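Local coordinates for OLD nuclease (PDB 6P74), which degrades linear and supercoiled double-stranded DNA in the 5'-to-3' direction with divalent metal ions, and also has DNA-stimulated ATPase activity, at residues P50-F55 with F101-E106; T67-I72 with R91-G96. All coordinates share one frame; numbering follows the deposited sequence.

Interaction 1 of 2, residues P50-F55 with F101-E106; sequences PSLRSF and FHVDLE. With SO4 (sulfate ion), chain K.
A loop that follows helix 34-45 packs here on one face of strand 100-109, in the antiparallel sheet of the N-terminal part of the ATPase domain. Val103 is the central side chain. Its CG2 packs against the backbone of Ser51, 3.5 Å from Ser51 CA. Its CG1, anti to the carbonyl carbon (chi1 -40°), meets the Phe55 ring obliquely, 3.8 Å from Phe55 CE1. The tip of Leu52 reaches the strand at Phe101, next to Val103. Leu52 CD2 lies 3.4 Å from Phe101 O, and Leu52 CD1 touches Phe101 CB and Val103 CG1. At the other end the Pro50 ring meets Leu105, with Pro50 CG 4.1 Å from Leu105 CD2. The loop holds its own shape: Ser51 N donates to Ser54 OG at 3.0 Å with a nearly straight bond (169°), and Ser54 N donates to Ser51 O. A sulfate ion, probably from the crystallisation liquor, sits between the segments. Leu105 N donates to sulfate O1 at 2.9 Å, and the ion is also hydrogen-bonded to NE1 of Trp49, the residue before Pro50. Phe55 and Leu105 also touch helix 34-45. The direct contact between loop and strand therefore rests on apolar groups, while the bonds between Ser51 and Ser54 stay within the loop.

Interaction 2 of 2, residues T67-I72 with R91-G96; sequences TRAIEI and RLTCKG
Ile72 O accepts a hydrogen bond from Leu92 N at 2.7 Å, nearly straight at 174°, and also takes a CA-H...O contact from Arg91 CA. Ile72 N returns a bond to Leu92 O, so the two residues form an antiparallel hydrogen-bonded pair. They join neighbouring strands 70-76 and 85-97 of the sheet in the N-terminal part of the ATPase domain. Ile70 and Cys94 form the next such pair, with Ile70 N 2.9 Å from Cys94 O. Glu71 and Thr93 lie between them as a non-hydrogen-bonded pair. Their side chains lie side by side, with Glu71 CG 3.9 Å from Thr93 OG1. Arg91 bends at chi3 (-68°), which brings its NE to 3.7 Å from Glu71 OE2, a long salt bridge. The carboxylate and guanidinium planes stand 89° apart. The stronger partner of Arg91 is Glu106, which meets NH1. Just before strand 70-76, Ala69 CB rests 3.6 Å from Lys95 CB. The opposite face carries Ile70, Ile72, Leu92 and Cys94, and Ile72 and Leu92 pack on helix 34-45. Backbone bonds thus fix the strand register, while the out-of-plane Glu71-Arg91 pair probably contributes charge attraction only.

How the interactions relate
Both interactions build on the same antiparallel sheet, whose strands 85-97 and 100-109 are neighbours. Interaction 2 joins two strands within the sheet by backbone bonds. Interaction 1 lays a loop on the sheet through apolar side chains. They meet directly: Thr93 N probably donates a hydrogen bond to Asp104 O. Each contact is partly buried. The buried parts come together where Pro50 touches Leu92, Phe55 touches Leu92 and Cys94, and helix 34-45 packs against residues of both. More exposed groups lie elsewhere: Leu52 and His102 in interaction 1, Lys95 in interaction 2. Both lie away from the annotated sites.

Interaction 1 of 2, residues P50-F55 with F101-E106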
ATOM      1  N   PRO A  50      12.516  -9.916  -6.592  1.00 81.74           N
ATOM      2  CA  PRO A  50      11.859 -10.423  -5.376  1.00 86.22           C
ATOM      3  C   PRO A  50      12.881 -10.826  -4.331  1.00 98.25           C
ATOM      4  O   PRO A  50      13.730 -11.681  -4.571  1.00105.22           O
ATOM      5  CB  PRO A  50      11.078 -11.647  -5.874  1.00 79.93           C
ATOM      6  CG  PRO A  50      11.084 -11.562  -7.346  1.00 78.29           C
ATOM      7  CD  PRO A  50      12.279 -10.780  -7.754  1.00 80.63           C
ATOM      8  N   SER A  51      12.786 -10.215  -3.159  1.00101.77           N
ATOM      9  CA  SER A  51      13.644 -10.605  -2.053  1.00 97.56           C
ATOM     10  C   SER A  51      12.872 -10.381  -0.758  1.00 98.14           C
ATOM     11  O   SER A  51      11.681 -10.054  -0.773  1.00 97.04           O
ATOM     12  CB  SER A  51      14.971  -9.840  -2.104  1.00 95.65           C
ATOM     13  OG  SER A  51      14.762  -8.444  -2.056  1.00 97.49           O
ATOM     14  N   LEU A  52      13.554 -10.580   0.369  1.00 93.98           N
ATOM     15  CA  LEU A  52      12.915 -10.362   1.657  1.00 95.93           C
ATOM     16  C   LEU A  52      12.420  -8.923   1.791  1.00103.30           C
ATOM     17  O   LEU A  52      11.438  -8.669   2.498  1.00100.12           O
ATOM     18  CB  LEU A  52      13.895 -10.727   2.777  1.00 94.41           C
ATOM     19  CG  LEU A  52      13.323 -10.917   4.184  1.00 95.15           C
ATOM     20  CD1 LEU A  52      12.172 -11.926   4.192  1.00 88.67           C
ATOM     21  CD2 LEU A  52      14.437 -11.336   5.156  1.00100.59           C
ATOM     22  N   ARG A  53      13.081  -7.972   1.114  1.00107.67           N
ATOM     23  CA  ARG A  53      12.642  -6.577   1.072  1.00111.31           C
ATOM     24  C   ARG A  53      11.352  -6.382   0.292  1.00111.27           C
ATOM     25  O   ARG A  53      10.826  -5.261   0.273  1.00116.08           O
ATOM     26  CB  ARG A  53      13.716  -5.688   0.440  1.00116.47           C
ATOM     27  CG  ARG A  53      14.927  -5.393   1.303  1.00122.67           C
ATOM     28  CD  ARG A  53      15.978  -4.619   0.508  1.00128.99           C
ATOM     29  NE  ARG A  53      16.135  -5.166  -0.840  1.00128.00           N
ATOM     30  CZ  ARG A  53      17.304  -5.313  -1.460  1.00128.31           C
ATOM     31  NH1 ARG A  53      18.430  -4.962  -0.853  1.00130.81           N
ATOM     32  NH2 ARG A  53      17.343  -5.824  -2.685  1.00124.91           N
ATOM     33  N   SER A  54      10.843  -7.420  -0.370  1.00105.04           N
ATOM     34  CA  SER A  54       9.613  -7.278  -1.135  1.00100.66           C
ATOM     35  C   SER A  54       8.367  -7.471  -0.282  1.00 98.87           C
ATOM     36  O   SER A  54       7.288  -7.006  -0.671  1.00 90.51           O
ATOM     37  CB  SER A  54       9.596  -8.281  -2.293  1.00 98.68           C
ATOM     38  OG  SER A  54      10.712  -8.109  -3.145  1.00106.86           O
ATOM     39  N   PHE A  55       8.485  -8.145   0.856  1.00102.70           N
ATOM     40  CA  PHE A  55       7.342  -8.503   1.678  1.00104.15           C
ATOM     41  C   PHE A  55       7.260  -7.620   2.916  1.00108.42           C
ATOM     42  O   PHE A  55       8.269  -7.107   3.406  1.00110.98           O
ATOM     43  CB  PHE A  55       7.421  -9.972   2.108  1.00101.23           C
ATOM     44  CG  PHE A  55       7.218 -10.948   0.985  1.00 98.93           C
ATOM     45  CD1 PHE A  55       8.285 -11.346   0.189  1.00100.93           C
ATOM     46  CD2 PHE A  55       5.964 -11.484   0.733  1.00 96.85           C
ATOM     47  CE1 PHE A  55       8.097 -12.261  -0.848  1.00 97.79           C
ATOM     48  CE2 PHE A  55       5.766 -12.392  -0.295  1.00 94.19           C
ATOM     49  CZ  PHE A  55       6.832 -12.783  -1.089  1.00 96.26           C
ATOM     50  N   PHE A 101      13.020 -15.056   8.422  1.00126.05           N
ATOM     51  CA  PHE A 101      12.290 -15.385   7.213  1.00113.46           C
ATOM     52  C   PHE A 101      13.210 -15.219   6.012  1.00108.49           C
ATOM     53  O   PHE A 101      14.266 -14.583   6.090  1.00103.93           O
ATOM     54  CB  PHE A 101      11.051 -14.493   7.079  1.00109.75           C
ATOM     55  CG  PHE A 101      10.143 -14.542   8.283  1.00117.47           C
ATOM     56  CD1 PHE A 101      10.490 -13.891   9.459  1.00121.76           C
ATOM     57  CD2 PHE A 101       8.954 -15.251   8.244  1.00116.79           C
ATOM     58  CE1 PHE A 101       9.668 -13.944  10.568  1.00125.31           C
ATOM     59  CE2 PHE A 101       8.129 -15.305   9.350  1.00120.66           C
ATOM     60  CZ  PHE A 101       8.487 -14.650  10.513  1.00125.13           C
ATOM     61  N   HIS A 102      12.802 -15.807   4.892  1.00101.85           N
ATOM     62  CA  HIS A 102      13.602 -15.770   3.677  1.00105.29           C
ATOM     63  C   HIS A 102      12.678 -16.053   2.511  1.00 96.14           C
ATOM     64  O   HIS A 102      11.587 -16.606   2.679  1.00 96.56           O
ATOM     65  CB  HIS A 102      14.744 -16.794   3.711  1.00120.68           C
ATOM     66  CG  HIS A 102      14.277 -18.205   3.889  1.00128.37           C
ATOM     67  ND1 HIS A 102      14.060 -18.769   5.131  1.00134.41           N
ATOM     68  CD2 HIS A 102      13.970 -19.164   2.982  1.00126.90           C
ATOM     69  CE1 HIS A 102      13.644 -20.014   4.979  1.00135.72           C
ATOM     70  NE2 HIS A 102      13.580 -20.278   3.685  1.00131.08           N
ATOM     71  N   VAL A 103      13.120 -15.673   1.326  1.00 88.91           N
ATOM     72  CA  VAL A 103      12.321 -15.899   0.135  1.00 95.77           C
ATOM     73  C   VAL A 103      13.180 -16.614  -0.891  1.00 95.13           C
ATOM     74  O   VAL A 103      14.387 -16.369  -0.985  1.00 94.59           O
ATOM     75  CB  VAL A 103      11.734 -14.584  -0.428  1.00 98.77           C
ATOM     76  CG1 VAL A 103      11.266 -13.683   0.707  1.00101.38           C
ATOM     77  CG2 VAL A 103      12.738 -13.872  -1.295  1.00103.47           C
ATOM     78  N   ASP A 104      12.558 -17.525  -1.631  1.00 94.70           N
ATOM     79  CA  ASP A 104      13.188 -18.228  -2.736  1.00 95.34           C
ATOM     80  C   ASP A 104      12.395 -17.953  -4.006  1.00 90.83           C
ATOM     81  O   ASP A 104      11.163 -17.884  -3.977  1.00 94.86           O
ATOM     82  CB  ASP A 104      13.250 -19.737  -2.470  1.00 98.94           C
ATOM     83  CG  ASP A 104      13.817 -20.066  -1.104  1.00113.33           C
ATOM     84  OD1 ASP A 104      14.977 -19.684  -0.827  1.00116.56           O
ATOM     85  OD2 ASP A 104      13.098 -20.710  -0.304  1.00120.60           O
ATOM     86  N   LEU A 105      13.103 -17.780  -5.113  1.00 90.29           N
ATOM     87  CA  LEU A 105      12.493 -17.678  -6.434  1.00 90.57           C
ATOM     88  C   LEU A 105      12.912 -18.929  -7.193  1.00 89.74           C
ATOM     89  O   LEU A 105      14.059 -19.041  -7.623  1.00 94.44           O
ATOM     90  CB  LEU A 105      12.931 -16.403  -7.147  1.00 86.42           C
ATOM     91  CG  LEU A 105      12.252 -16.099  -8.485  1.00 81.35           C
ATOM     92  CD1 LEU A 105      10.745 -15.978  -8.324  1.00 73.58           C
ATOM     93  CD2 LEU A 105      12.845 -14.838  -9.111  1.00 82.02           C
ATOM     94  N   GLU A 106      12.006 -19.877  -7.337  1.00 87.15           N
ATOM     95  CA  GLU A 106      12.543 -21.085  -7.929  1.00 91.02           C
ATOM     96  C   GLU A 106      12.031 -21.276  -9.348  1.00 89.80           C
ATOM     97  O   GLU A 106      10.849 -21.019  -9.628  1.00 81.95           O
ATOM     98  CB  GLU A 106      12.179 -22.326  -7.116  1.00 93.89           C
ATOM     99  CG  GLU A 106      12.584 -22.296  -5.673  1.00 96.96           C
ATOM    100  CD  GLU A 106      11.928 -23.421  -4.900  1.00103.55           C
ATOM    101  OE1 GLU A 106      12.621 -24.426  -4.618  1.00103.69           O
ATOM    102  OE2 GLU A 106      10.709 -23.308  -4.608  1.00106.95           O
TER
HETATM  103  S   SO4 K 610      16.243 -14.962  -4.353  1.00193.03           S
HETATM  104  O1  SO4 K 610      15.409 -16.163  -4.365  1.00193.44           O
HETATM  105  O2  SO4 K 610      16.679 -14.628  -5.706  1.00190.73           O
HETATM  106  O3  SO4 K 610      15.495 -13.830  -3.805  1.00192.38           O
HETATM  107  O4  SO4 K 610      17.413 -15.218  -3.519  1.00193.94           O

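Interaction 2 of 2, residues T67-I72 with R91-G96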
ATOM      1  N   THR A  67       3.354 -18.718  10.499  1.00110.44           N
ATOM      2  CA  THR A  67       3.576 -20.158  10.531  1.00105.88           C
ATOM      3  C   THR A  67       3.171 -20.816   9.228  1.00102.60           C
ATOM      4  O   THR A  67       3.364 -22.028   9.078  1.00106.61           O
ATOM      5  CB  THR A  67       2.807 -20.812  11.675  1.00108.51           C
ATOM      6  OG1 THR A  67       3.260 -20.272  12.926  1.00115.44           O
ATOM      7  CG2 THR A  67       2.991 -22.323  11.646  1.00105.59           C
ATOM      8  N   ARG A  68       2.600 -20.052   8.306  1.00124.17           N
ATOM      9  CA  ARG A  68       2.273 -20.516   6.971  1.00121.56           C
ATOM     10  C   ARG A  68       3.216 -19.871   5.968  1.00117.03           C
ATOM     11  O   ARG A  68       3.679 -18.746   6.161  1.00125.03           O
ATOM     12  CB  ARG A  68       0.831 -20.173   6.609  1.00121.75           C
ATOM     13  CG  ARG A  68      -0.195 -20.746   7.540  1.00128.73           C
ATOM     14  CD  ARG A  68      -1.553 -20.279   7.111  1.00130.69           C
ATOM     15  NE  ARG A  68      -2.614 -20.865   7.910  1.00136.13           N
ATOM     16  CZ  ARG A  68      -3.900 -20.720   7.629  1.00136.97           C
ATOM     17  NH1 ARG A  68      -4.253 -20.010   6.567  1.00130.23           N
ATOM     18  NH2 ARG A  68      -4.824 -21.282   8.400  1.00144.40           N
ATOM     19  N   ALA A  69       3.488 -20.581   4.888  1.00105.62           N
ATOM     20  CA  ALA A  69       4.392 -20.088   3.863  1.00 96.73           C
ATOM     21  C   ALA A  69       3.593 -19.408   2.759  1.00 90.17           C
ATOM     22  O   ALA A  69       2.650 -19.992   2.216  1.00 84.16           O
ATOM     23  CB  ALA A  69       5.234 -21.226   3.285  1.00 88.15           C
ATOM     24  N   ILE A  70       3.971 -18.174   2.438  1.00 84.58           N
ATOM     25  CA  ILE A  70       3.471 -17.529   1.233  1.00 89.88           C
ATOM     26  C   ILE A  70       4.065 -18.216   0.007  1.00 90.06           C
ATOM     27  O   ILE A  70       5.274 -18.472  -0.058  1.00 94.33           O
ATOM     28  CB  ILE A  70       3.811 -16.033   1.257  1.00 88.23           C
ATOM     29  CG1 ILE A  70       3.055 -15.347   2.401  1.00 88.71           C
ATOM     30  CG2 ILE A  70       3.509 -15.398  -0.093  1.00 83.74           C
ATOM     31  CD1 ILE A  70       3.562 -13.943   2.745  1.00 83.77           C
ATOM     32  N   GLU A  71       3.215 -18.511  -0.978  1.00 86.54           N
ATOM     33  CA  GLU A  71       3.629 -19.183  -2.210  1.00 87.07           C
ATOM     34  C   GLU A  71       2.923 -18.538  -3.395  1.00 79.43           C
ATOM     35  O   GLU A  71       1.697 -18.599  -3.485  1.00 81.15           O
ATOM     36  CB  GLU A  71       3.286 -20.671  -2.162  1.00 94.07           C
ATOM     37  CG  GLU A  71       4.418 -21.612  -1.908  1.00106.49           C
ATOM     38  CD  GLU A  71       3.983 -23.053  -2.107  1.00118.26           C
ATOM     39  OE1 GLU A  71       3.601 -23.715  -1.115  1.00122.80           O
ATOM     40  OE2 GLU A  71       3.995 -23.512  -3.267  1.00121.41           O
ATOM     41  N   ILE A  72       3.680 -17.956  -4.320  1.00 71.77           N
ATOM     42  CA  ILE A  72       3.115 -17.436  -5.558  1.00 72.39           C
ATOM     43  C   ILE A  72       3.818 -18.108  -6.732  1.00 73.60           C
ATOM     44  O   ILE A  72       5.039 -17.987  -6.887  1.00 74.89           O
ATOM     45  CB  ILE A  72       3.235 -15.911  -5.646  1.00 72.31           C
ATOM     46  CG1 ILE A  72       2.590 -15.270  -4.422  1.00 73.89           C
ATOM     47  CG2 ILE A  72       2.556 -15.430  -6.893  1.00 72.20           C
ATOM     48  CD1 ILE A  72       3.024 -13.858  -4.179  1.00 76.43           C
ATOM     49  N   ARG A  91       8.314 -19.900  -8.951  1.00 77.08           N
ATOM     50  CA  ARG A  91       7.617 -20.048  -7.675  1.00 76.20           C
ATOM     51  C   ARG A  91       8.323 -19.210  -6.621  1.00 75.58           C
ATOM     52  O   ARG A  91       9.484 -19.474  -6.293  1.00 76.97           O
ATOM     53  CB  ARG A  91       7.537 -21.502  -7.207  1.00 76.65           C
ATOM     54  CG  ARG A  91       6.716 -21.619  -5.938  1.00 85.08           C
ATOM     55  CD  ARG A  91       7.018 -22.854  -5.134  1.00 96.11           C
ATOM     56  NE  ARG A  91       6.578 -24.065  -5.811  1.00105.33           N
ATOM     57  CZ  ARG A  91       7.362 -25.114  -6.039  1.00106.54           C
ATOM     58  NH1 ARG A  91       8.628 -25.100  -5.629  1.00103.84           N
ATOM     59  NH2 ARG A  91       6.879 -26.184  -6.662  1.00106.22           N
ATOM     60  N   LEU A  92       7.614 -18.210  -6.089  1.00 69.02           N
ATOM     61  CA  LEU A  92       8.155 -17.316  -5.076  1.00 76.34           C
ATOM     62  C   LEU A  92       7.613 -17.754  -3.725  1.00 84.25           C
ATOM     63  O   LEU A  92       6.393 -17.818  -3.531  1.00 80.51           O
ATOM     64  CB  LEU A  92       7.791 -15.857  -5.363  1.00 77.06           C
ATOM     65  CG  LEU A  92       8.334 -14.807  -4.382  1.00 79.59           C
ATOM     66  CD1 LEU A  92       9.837 -14.789  -4.399  1.00 79.02           C
ATOM     67  CD2 LEU A  92       7.795 -13.414  -4.704  1.00 81.70           C
ATOM     68  N   THR A  93       8.513 -18.081  -2.805  1.00 87.62           N
ATOM     69  CA  THR A  93       8.131 -18.522  -1.475  1.00 88.97           C
ATOM     70  C   THR A  93       8.680 -17.541  -0.454  1.00 88.15           C
ATOM     71  O   THR A  93       9.807 -17.058  -0.588  1.00 82.86           O
ATOM     72  CB  THR A  93       8.650 -19.938  -1.170  1.00 91.38           C
ATOM     73  OG1 THR A  93       8.245 -20.846  -2.202  1.00 96.05           O
ATOM     74  CG2 THR A  93       8.096 -20.423   0.156  1.00 91.90           C
ATOM     75  N   CYS A  94       7.877 -17.235   0.561  1.00 84.28           N
ATOM     76  CA  CYS A  94       8.348 -16.477   1.714  1.00 87.20           C
ATOM     77  C   CYS A  94       7.853 -17.176   2.969  1.00 91.59           C
ATOM     78  O   CYS A  94       6.644 -17.219   3.222  1.00 91.73           O
ATOM     79  CB  CYS A  94       7.867 -15.031   1.674  1.00 91.82           C
ATOM     80  SG  CYS A  94       8.436 -14.065   3.094  1.00 99.68           S
ATOM     81  N   LYS A  95       8.784 -17.711   3.754  1.00 95.47           N
ATOM     82  CA  LYS A  95       8.446 -18.470   4.949  1.00100.21           C
ATOM     83  C   LYS A  95       9.523 -18.227   5.990  1.00104.58           C
ATOM     84  O   LYS A  95      10.411 -17.388   5.816  1.00104.98           O
ATOM     85  CB  LYS A  95       8.307 -19.964   4.627  1.00101.37           C
ATOM     86  CG  LYS A  95       9.597 -20.607   4.152  1.00102.72           C
ATOM     87  CD  LYS A  95       9.375 -22.033   3.697  1.00105.17           C
ATOM     88  CE  LYS A  95      10.583 -22.548   2.941  1.00111.71           C
ATOM     89  NZ  LYS A  95      10.403 -23.963   2.512  1.00115.91           N
ATOM     90  N   GLY A  96       9.453 -18.982   7.071  1.00111.63           N
ATOM     91  CA  GLY A  96      10.477 -18.894   8.082  1.00121.51           C
ATOM     92  C   GLY A  96       9.985 -19.519   9.362  1.00133.53           C
ATOM     93  O   GLY A  96       8.780 -19.725   9.544  1.00130.61           O
TER